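Local structure of aldehyde dehydrogenase family protein (Pseudomonas syringae pv. tomato, 5IUV) at residues G92-N97 with I201-L206; P273-A278 with L410-A415. The protein binds NAD+ and probably oxidises indole-3-acetaldehyde to the auxin indole-3-acetic acid, as a member of the aldehyde dehydrogenase family. All coordinates share one frame; numbering follows the deposited sequence.

Interaction 1. Residues G92-N97 with I201-L206; sequences GLLEQN and IRIAQL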
ATOM      1  N   GLY A  92      18.453  -5.422 -21.617  1.00  8.36           N
ATOM      2  CA  GLY A  92      18.487  -5.632 -23.055  1.00  8.46           C
ATOM      3  C   GLY A  92      19.839  -6.086 -23.583  1.00 12.76           C
ATOM      4  O   GLY A  92      19.914  -6.863 -24.548  1.00 11.21           O
ATOM      5  N   LEU A  93      20.914  -5.604 -22.965  1.00  9.77           N
ATOM      6  CA  LEU A  93      22.255  -5.975 -23.396  1.00 10.48           C
ATOM      7  C   LEU A  93      22.615  -7.389 -22.947  1.00 10.00           C
ATOM      8  O   LEU A  93      23.414  -8.058 -23.592  1.00 10.94           O
ATOM      9  CB  LEU A  93      23.289  -4.970 -22.880  1.00  9.98           C
ATOM     10  CG  LEU A  93      23.273  -3.622 -23.606  1.00 12.27           C
ATOM     11  CD1 LEU A  93      24.192  -2.615 -22.920  1.00 12.94           C
ATOM     12  CD2 LEU A  93      23.660  -3.794 -25.070  1.00 14.10           C
ATOM     13  N   LEU A  94      22.031  -7.845 -21.843  1.00 10.67           N
ATOM     14  CA  LEU A  94      22.188  -9.239 -21.445  1.00 12.01           C
ATOM     15  C   LEU A  94      21.565 -10.144 -22.504  1.00 11.52           C
ATOM     16  O   LEU A  94      22.163 -11.134 -22.930  1.00 11.92           O
ATOM     17  CB  LEU A  94      21.552  -9.505 -20.074  1.00 13.15           C
ATOM     18  CG  LEU A  94      22.472  -9.435 -18.853  1.00 14.11           C
ATOM     19  CD1 LEU A  94      23.124  -8.077 -18.719  1.00 13.54           C
ATOM     20  CD2 LEU A  94      21.720  -9.804 -17.567  1.00 13.67           C
ATOM     21  N   GLU A  95      20.362  -9.792 -22.941  1.00 11.48           N
ATOM     22  CA  GLU A  95      19.677 -10.575 -23.960  1.00 14.69           C
ATOM     23  C   GLU A  95      20.419 -10.533 -25.294  1.00 13.70           C
ATOM     24  O   GLU A  95      20.543 -11.548 -25.976  1.00 13.98           O
ATOM     25  CB  GLU A  95      18.240 -10.075 -24.131  1.00 18.50           C
ATOM     26  CG  GLU A  95      17.398 -10.283 -22.891  1.00 24.47           C
ATOM     27  CD  GLU A  95      15.955  -9.876 -23.088  1.00 31.33           C
ATOM     28  OE1 GLU A  95      15.707  -8.812 -23.700  1.00 31.27           O
ATOM     29  OE2 GLU A  95      15.068 -10.624 -22.625  1.00 35.33           O
ATOM     30  N   GLN A  96      20.912  -9.355 -25.657  1.00 12.97           N
ATOM     31  CA  GLN A  96      21.638  -9.174 -26.908  1.00 12.80           C
ATOM     32  C   GLN A  96      22.922 -10.004 -26.925  1.00 12.51           C
ATOM     33  O   GLN A  96      23.347 -10.470 -27.975  1.00 12.04           O
ATOM     34  CB  GLN A  96      21.944  -7.692 -27.118  1.00 17.54           C
ATOM     35  CG  GLN A  96      22.748  -7.350 -28.353  1.00 24.19           C
ATOM     36  CD  GLN A  96      23.008  -5.855 -28.450  1.00 27.73           C
ATOM     37  OE1 GLN A  96      22.090  -5.045 -28.298  1.00 27.70           O
ATOM     38  NE2 GLN A  96      24.264  -5.481 -28.678  1.00 29.52           N
ATOM     39  N   ASN A  97      23.524 -10.196 -25.754  1.00 10.99           N
ATOM     40  CA  ASN A  97      24.743 -10.993 -25.643  1.00 10.37           C
ATOM     41  C   ASN A  97      24.505 -12.353 -24.994  1.00 11.92           C
ATOM     42  O   ASN A  97      25.412 -12.939 -24.393  1.00  8.93           O
ATOM     43  CB  ASN A  97      25.798 -10.220 -24.858  1.00 10.75           C
ATOM     44  CG  ASN A  97      26.254  -8.978 -25.584  1.00 12.85           C
ATOM     45  OD1 ASN A  97      27.087  -9.054 -26.479  1.00 14.82           O
ATOM     46  ND2 ASN A  97      25.695  -7.823 -25.214  1.00 11.88           N
ATOM     47  N   ILE A 201      32.247 -10.692 -14.346  1.00  7.84           N
ATOM     48  CA  ILE A 201      33.301  -9.885 -14.943  1.00  8.48           C
ATOM     49  C   ILE A 201      32.827  -9.288 -16.265  1.00 10.96           C
ATOM     50  O   ILE A 201      33.050  -8.110 -16.548  1.00  8.70           O
ATOM     51  CB  ILE A 201      34.584 -10.727 -15.164  1.00  8.70           C
ATOM     52  CG1 ILE A 201      35.268 -11.006 -13.820  1.00  8.71           C
ATOM     53  CG2 ILE A 201      35.550 -10.024 -16.115  1.00  7.44           C
ATOM     54  CD1 ILE A 201      36.402 -12.024 -13.907  1.00  7.46           C
ATOM     55  N   ARG A 202      32.144 -10.107 -17.056  1.00  7.26           N
ATOM     56  CA  ARG A 202      31.719  -9.701 -18.392  1.00 11.69           C
ATOM     57  C   ARG A 202      30.624  -8.629 -18.374  1.00 10.81           C
ATOM     58  O   ARG A 202      30.662  -7.702 -19.182  1.00  7.98           O
ATOM     59  CB  ARG A 202      31.252 -10.930 -19.184  1.00 10.25           C
ATOM     60  CG  ARG A 202      30.775 -10.627 -20.605  1.00 11.25           C
ATOM     61  CD  ARG A 202      31.905 -10.122 -21.503  1.00 10.49           C
ATOM     62  NE  ARG A 202      31.430  -9.913 -22.867  1.00 15.21           N
ATOM     63  CZ  ARG A 202      31.019  -8.743 -23.348  1.00 15.04           C
ATOM     64  NH1 ARG A 202      31.040  -7.663 -22.581  1.00 14.89           N
ATOM     65  NH2 ARG A 202      30.590  -8.656 -24.601  1.00 16.07           N
ATOM     66  N   ILE A 203      29.660  -8.729 -17.456  1.00  8.29           N
ATOM     67  CA  ILE A 203      28.551  -7.768 -17.464  1.00  7.32           C
ATOM     68  C   ILE A 203      28.939  -6.398 -16.915  1.00  8.98           C
ATOM     69  O   ILE A 203      28.178  -5.442 -17.059  1.00  8.98           O
ATOM     70  CB  ILE A 203      27.315  -8.280 -16.676  1.00 10.17           C
ATOM     71  CG1 ILE A 203      27.653  -8.485 -15.201  1.00 11.64           C
ATOM     72  CG2 ILE A 203      26.752  -9.552 -17.325  1.00 11.69           C
ATOM     73  CD1 ILE A 203      26.444  -8.737 -14.319  1.00 16.29           C
ATOM     74  N   ALA A 204      30.110  -6.292 -16.285  1.00  9.50           N
ATOM     75  CA  ALA A 204      30.604  -4.986 -15.828  1.00 10.25           C
ATOM     76  C   ALA A 204      30.718  -4.011 -17.002  1.00 10.26           C
ATOM     77  O   ALA A 204      30.363  -2.835 -16.890  1.00 10.43           O
ATOM     78  CB  ALA A 204      31.954  -5.132 -15.125  1.00  8.58           C
ATOM     79  N   GLN A 205      31.187  -4.522 -18.133  1.00  8.62           N
ATOM     80  CA  GLN A 205      31.298  -3.739 -19.359  1.00 11.85           C
ATOM     81  C   GLN A 205      29.932  -3.381 -19.936  1.00 12.78           C
ATOM     82  O   GLN A 205      29.717  -2.267 -20.427  1.00 13.72           O
ATOM     83  CB  GLN A 205      32.112  -4.509 -20.396  1.00 17.24           C
ATOM     84  CG  GLN A 205      31.939  -4.006 -21.815  1.00 25.13           C
ATOM     85  CD  GLN A 205      32.734  -2.750 -22.076  1.00 34.45           C
ATOM     86  OE1 GLN A 205      32.175  -1.659 -22.223  1.00 38.17           O
ATOM     87  NE2 GLN A 205      34.056  -2.896 -22.145  1.00 36.70           N
ATOM     88  N   LEU A 206      29.015  -4.339 -19.895  1.00 10.35           N
ATOM     89  CA  LEU A 206      27.671  -4.113 -20.400  1.00 10.04           C
ATOM     90  C   LEU A 206      26.955  -3.036 -19.588  1.00  9.99           C
ATOM     91  O   LEU A 206      26.181  -2.252 -20.141  1.00  9.22           O
ATOM     92  CB  LEU A 206      26.864  -5.411 -20.390  1.00 12.01           C
ATOM     93  CG  LEU A 206      27.391  -6.534 -21.282  1.00 12.96           C
ATOM     94  CD1 LEU A 206      26.434  -7.729 -21.249  1.00 12.06           C
ATOM     95  CD2 LEU A 206      27.601  -6.038 -22.716  1.00 13.94           C
TER
HETATM   96  O   HOH W   1      29.066  -7.045 -26.556  1.00 35.19           O
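Leu206 gives the largest share of this interface, meeting Leu93, Leu94 and Asn97. Leu206 CB faces Leu93 CB at 4.4 Å, where the backbones come nearest, and Leu93 CD1 lies 3.4 Å from Leu206 O. The two methyls of Leu206 reach tip to tip toward the Asn97 amide, CD2 standing 3.6 Å from ND2. Leu94 passes slantwise over Leu206 and Ile203, its CD1 4.2 Å from Ile203 CG2. Branched aliphatic side chains suit this seam, because they pack between two helical segments whose axes approach to 10.4 Å, their N-to-C directions 123° apart. The helices are 80-96 and 198-210, the latter following strand 187-191 in the parallel part of the NAD-binding, Rossmann-like domain of aldehyde dehydrogenases; Leu171 of helix 170-183 packs on both Leu94 and Ile203. Asn97 closes the polar end. With CG beside the backbone N (chi1 -65°), its side chain folds back to give ND2 to Leu93 O at 2.8 Å, an oxygen that also accepts from Asn97 N. This bond fixes the amide's rotation and leaves OD1 to accept a hydrogen bond from a water 2.8 Å away, which in turn accepts one from Arg202 NH2; Arg202 also forms a salt bridge to Glu100.

Interaction 2. Residues P273-A278 with L410-A415; sequences PNIVFA and LTFDTA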
ATOM      1  N   PRO A 273      11.138 -29.560   2.016  1.00 11.86           N
ATOM      2  CA  PRO A 273      10.239 -30.715   1.974  1.00 12.18           C
ATOM      3  C   PRO A 273       9.177 -30.597   0.884  1.00 14.13           C
ATOM      4  O   PRO A 273       8.519 -29.568   0.755  1.00 13.35           O
ATOM      5  CB  PRO A 273       9.594 -30.701   3.358  1.00 12.20           C
ATOM      6  CG  PRO A 273       9.550 -29.247   3.712  1.00 14.09           C
ATOM      7  CD  PRO A 273      10.783 -28.626   3.098  1.00 13.25           C
ATOM      8  N   ASN A 274       9.034 -31.662   0.108  1.00 12.52           N
ATOM      9  CA  ASN A 274       8.051 -31.755  -0.964  1.00 14.65           C
ATOM     10  C   ASN A 274       6.975 -32.757  -0.551  1.00 12.94           C
ATOM     11  O   ASN A 274       7.171 -33.965  -0.679  1.00 15.18           O
ATOM     12  CB  ASN A 274       8.745 -32.184  -2.263  1.00 14.56           C
ATOM     13  CG  ASN A 274       7.838 -32.123  -3.475  1.00 14.89           C
ATOM     14  OD1 ASN A 274       6.720 -31.608  -3.415  1.00 14.34           O
ATOM     15  ND2 ASN A 274       8.333 -32.631  -4.598  1.00 15.05           N
ATOM     16  N   ILE A 275       5.856 -32.255  -0.031  1.00 14.44           N
ATOM     17  CA  ILE A 275       4.835 -33.111   0.574  1.00 14.91           C
ATOM     18  C   ILE A 275       3.738 -33.527  -0.400  1.00 13.37           C
ATOM     19  O   ILE A 275       2.969 -32.696  -0.890  1.00 13.26           O
ATOM     20  CB  ILE A 275       4.168 -32.415   1.777  1.00 15.34           C
ATOM     21  CG1 ILE A 275       5.231 -31.927   2.763  1.00 16.24           C
ATOM     22  CG2 ILE A 275       3.191 -33.358   2.465  1.00 13.96           C
ATOM     23  CD1 ILE A 275       4.677 -30.981   3.810  1.00 15.79           C
ATOM     24  N   VAL A 276       3.657 -34.827  -0.657  1.00 13.71           N
ATOM     25  CA  VAL A 276       2.699 -35.359  -1.610  1.00 16.04           C
ATOM     26  C   VAL A 276       1.623 -36.157  -0.886  1.00 16.03           C
ATOM     27  O   VAL A 276       1.891 -37.222  -0.327  1.00 14.48           O
ATOM     28  CB  VAL A 276       3.389 -36.249  -2.660  1.00 17.30           C
ATOM     29  CG1 VAL A 276       2.383 -36.725  -3.699  1.00 14.53           C
ATOM     30  CG2 VAL A 276       4.534 -35.491  -3.326  1.00 14.00           C
ATOM     31  N   PHE A 277       0.408 -35.621  -0.886  1.00 15.18           N
ATOM     32  CA  PHE A 277      -0.730 -36.288  -0.261  1.00 15.74           C
ATOM     33  C   PHE A 277      -1.381 -37.259  -1.228  1.00 15.83           C
ATOM     34  O   PHE A 277      -1.273 -37.104  -2.445  1.00 16.40           O
ATOM     35  CB  PHE A 277      -1.766 -35.272   0.215  1.00 16.39           C
ATOM     36  CG  PHE A 277      -1.386 -34.563   1.477  1.00 19.61           C
ATOM     37  CD1 PHE A 277      -1.599 -35.155   2.714  1.00 21.69           C
ATOM     38  CD2 PHE A 277      -0.832 -33.294   1.434  1.00 19.71           C
ATOM     39  CE1 PHE A 277      -1.258 -34.497   3.882  1.00 21.25           C
ATOM     40  CE2 PHE A 277      -0.493 -32.629   2.598  1.00 20.70           C
ATOM     41  CZ  PHE A 277      -0.704 -33.234   3.823  1.00 20.36           C
ATOM     42  N   ALA A 278      -2.067 -38.253  -0.672  1.00 16.75           N
ATOM     43  CA  ALA A 278      -2.755 -39.261  -1.462  1.00 18.65           C
ATOM     44  C   ALA A 278      -3.761 -38.633  -2.422  1.00 18.68           C
ATOM     45  O   ALA A 278      -4.006 -39.168  -3.503  1.00 20.73           O
ATOM     46  CB  ALA A 278      -3.455 -40.266  -0.545  1.00 18.48           C
ATOM     47  N   LEU A 410      10.724 -39.944   2.500  1.00 19.57           N
ATOM     48  CA  LEU A 410      10.157 -40.223   3.817  1.00 19.81           C
ATOM     49  C   LEU A 410       8.652 -40.447   3.704  1.00 23.94           C
ATOM     50  O   LEU A 410       8.020 -39.959   2.762  1.00 22.37           O
ATOM     51  CB  LEU A 410      10.439 -39.073   4.789  1.00 19.85           C
ATOM     52  CG  LEU A 410      11.877 -38.579   5.004  1.00 22.60           C
ATOM     53  CD1 LEU A 410      12.351 -37.638   3.893  1.00 18.57           C
ATOM     54  CD2 LEU A 410      12.014 -37.913   6.375  1.00 22.57           C
ATOM     55  N   THR A 411       8.072 -41.175   4.655  1.00 20.35           N
ATOM     56  CA  THR A 411       6.624 -41.387   4.640  1.00 24.08           C
ATOM     57  C   THR A 411       5.943 -40.797   5.872  1.00 23.99           C
ATOM     58  O   THR A 411       6.587 -40.541   6.887  1.00 23.45           O
ATOM     59  CB  THR A 411       6.259 -42.887   4.530  1.00 24.68           C
ATOM     60  OG1 THR A 411       6.952 -43.639   5.533  1.00 22.21           O
ATOM     61  CG2 THR A 411       6.626 -43.424   3.155  1.00 23.33           C
ATOM     62  N   PHE A 412       4.639 -40.564   5.753  1.00 19.95           N
ATOM     63  CA  PHE A 412       3.806 -40.091   6.861  1.00 19.83           C
ATOM     64  C   PHE A 412       2.396 -40.641   6.680  1.00 22.13           C
ATOM     65  O   PHE A 412       2.054 -41.117   5.592  1.00 21.38           O
ATOM     66  CB  PHE A 412       3.778 -38.559   6.921  1.00 18.86           C
ATOM     67  CG  PHE A 412       3.126 -37.914   5.721  1.00 18.28           C
ATOM     68  CD1 PHE A 412       1.754 -37.704   5.682  1.00 20.50           C
ATOM     69  CD2 PHE A 412       3.886 -37.518   4.636  1.00 17.88           C
ATOM     70  CE1 PHE A 412       1.157 -37.118   4.575  1.00 19.99           C
ATOM     71  CE2 PHE A 412       3.290 -36.929   3.529  1.00 17.43           C
ATOM     72  CZ  PHE A 412       1.932 -36.732   3.501  1.00 17.85           C
ATOM     73  N   ASP A 413       1.572 -40.564   7.725  1.00 24.16           N
ATOM     74  CA  ASP A 413       0.203 -41.082   7.648  1.00 28.74           C
ATOM     75  C   ASP A 413      -0.883 -40.052   7.971  1.00 26.89           C
ATOM     76  O   ASP A 413      -2.065 -40.304   7.726  1.00 29.40           O
ATOM     77  CB  ASP A 413       0.036 -42.292   8.576  1.00 35.79           C
ATOM     78  CG  ASP A 413       0.427 -41.995  10.011  1.00 42.61           C
ATOM     79  OD1 ASP A 413       0.520 -40.807  10.389  1.00 44.75           O
ATOM     80  OD2 ASP A 413       0.644 -42.965  10.768  1.00 47.83           O
ATOM     81  N   THR A 414      -0.486 -38.921   8.548  1.00 22.77           N
ATOM     82  CA  THR A 414      -1.412 -37.826   8.836  1.00 21.50           C
ATOM     83  C   THR A 414      -0.817 -36.493   8.398  1.00 19.65           C
ATOM     84  O   THR A 414       0.403 -36.349   8.324  1.00 17.99           O
ATOM     85  CB  THR A 414      -1.759 -37.722  10.337  1.00 21.62           C
ATOM     86  OG1 THR A 414      -0.604 -37.282  11.059  1.00 21.30           O
ATOM     87  CG2 THR A 414      -2.238 -39.061  10.897  1.00 21.59           C
ATOM     88  N   ALA A 415      -1.679 -35.516   8.126  1.00 17.73           N
ATOM     89  CA  ALA A 415      -1.221 -34.179   7.760  1.00 19.47           C
ATOM     90  C   ALA A 415      -0.356 -33.586   8.871  1.00 21.12           C
ATOM     91  O   ALA A 415       0.674 -32.958   8.614  1.00 16.30           O
ATOM     92  CB  ALA A 415      -2.407 -33.272   7.464  1.00 20.30           C
TER
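Phe412 has its CG between the backbone N and the carbonyl carbon (chi1 65°), whereas Phe277 has its own beside the N and anti to the carbonyl carbon (chi1 -77°); with these torsions the two side chains cross at about a right angle. The pair is an offset edge-to-face stack, centroids 5.3 Å apart and planes at 75°. Phe412 supplies the edge: its CZ stands above one face of Phe277, displaced toward the rim, and its CE1 comes to 3.6 Å from Phe277 CE1. In such a stack the slightly positive ring hydrogens of one phenylalanine point at the electron-rich face of the other, though here the edge meets that face near its rim and not over its centre. The same tip of the Phe412 ring also meets strand 273-276 obliquely, with Ile275 CG2 3.7 Å from CE2 and Val276 O 3.9 Å from CZ. The two segments share no hydrogen bond, since in this mixed sheet of the second α/β domain, the catalytic domain in this family, strand 307-311 runs between 273-276 and 406-412 and pairs in parallel with both. Their side chains therefore meet over the sheet, and Glu311 of the intervening strand touches both rings. Ala415, at the start of helix 415-423, adjoins the edge of Phe277, with CA 3.9 Å from CE1 and CB 4.0 Å from the same atom. Its small side chain lets the helix come close to the ring. Just before it, Thr414 is the N-cap, its OG1 bonded to Glu417 N, while Ala418 packs against Phe412.

In the fold
Interactions 1 and 2 share no secondary-structure element and lie on opposite sides of the chain's centre, their centres about 44 Å apart. The 92-97/201-206 contact joins two helices on the NAD-binding side of the fold and is only partly buried: its aliphatic seam gives way to an amide, a water and an ion-paired arginine. The 273-278/410-415 contact is a buried one, joining the ends of two strands and the first residue of a helix chiefly through aromatic and aliphatic side chains. Neither has a direct hydrogen bond between its segments, but a water bridges the first, while several polar side chains beside the second, such as Asn274 and Thr411, are hydrogen-bonded to neighbouring elements.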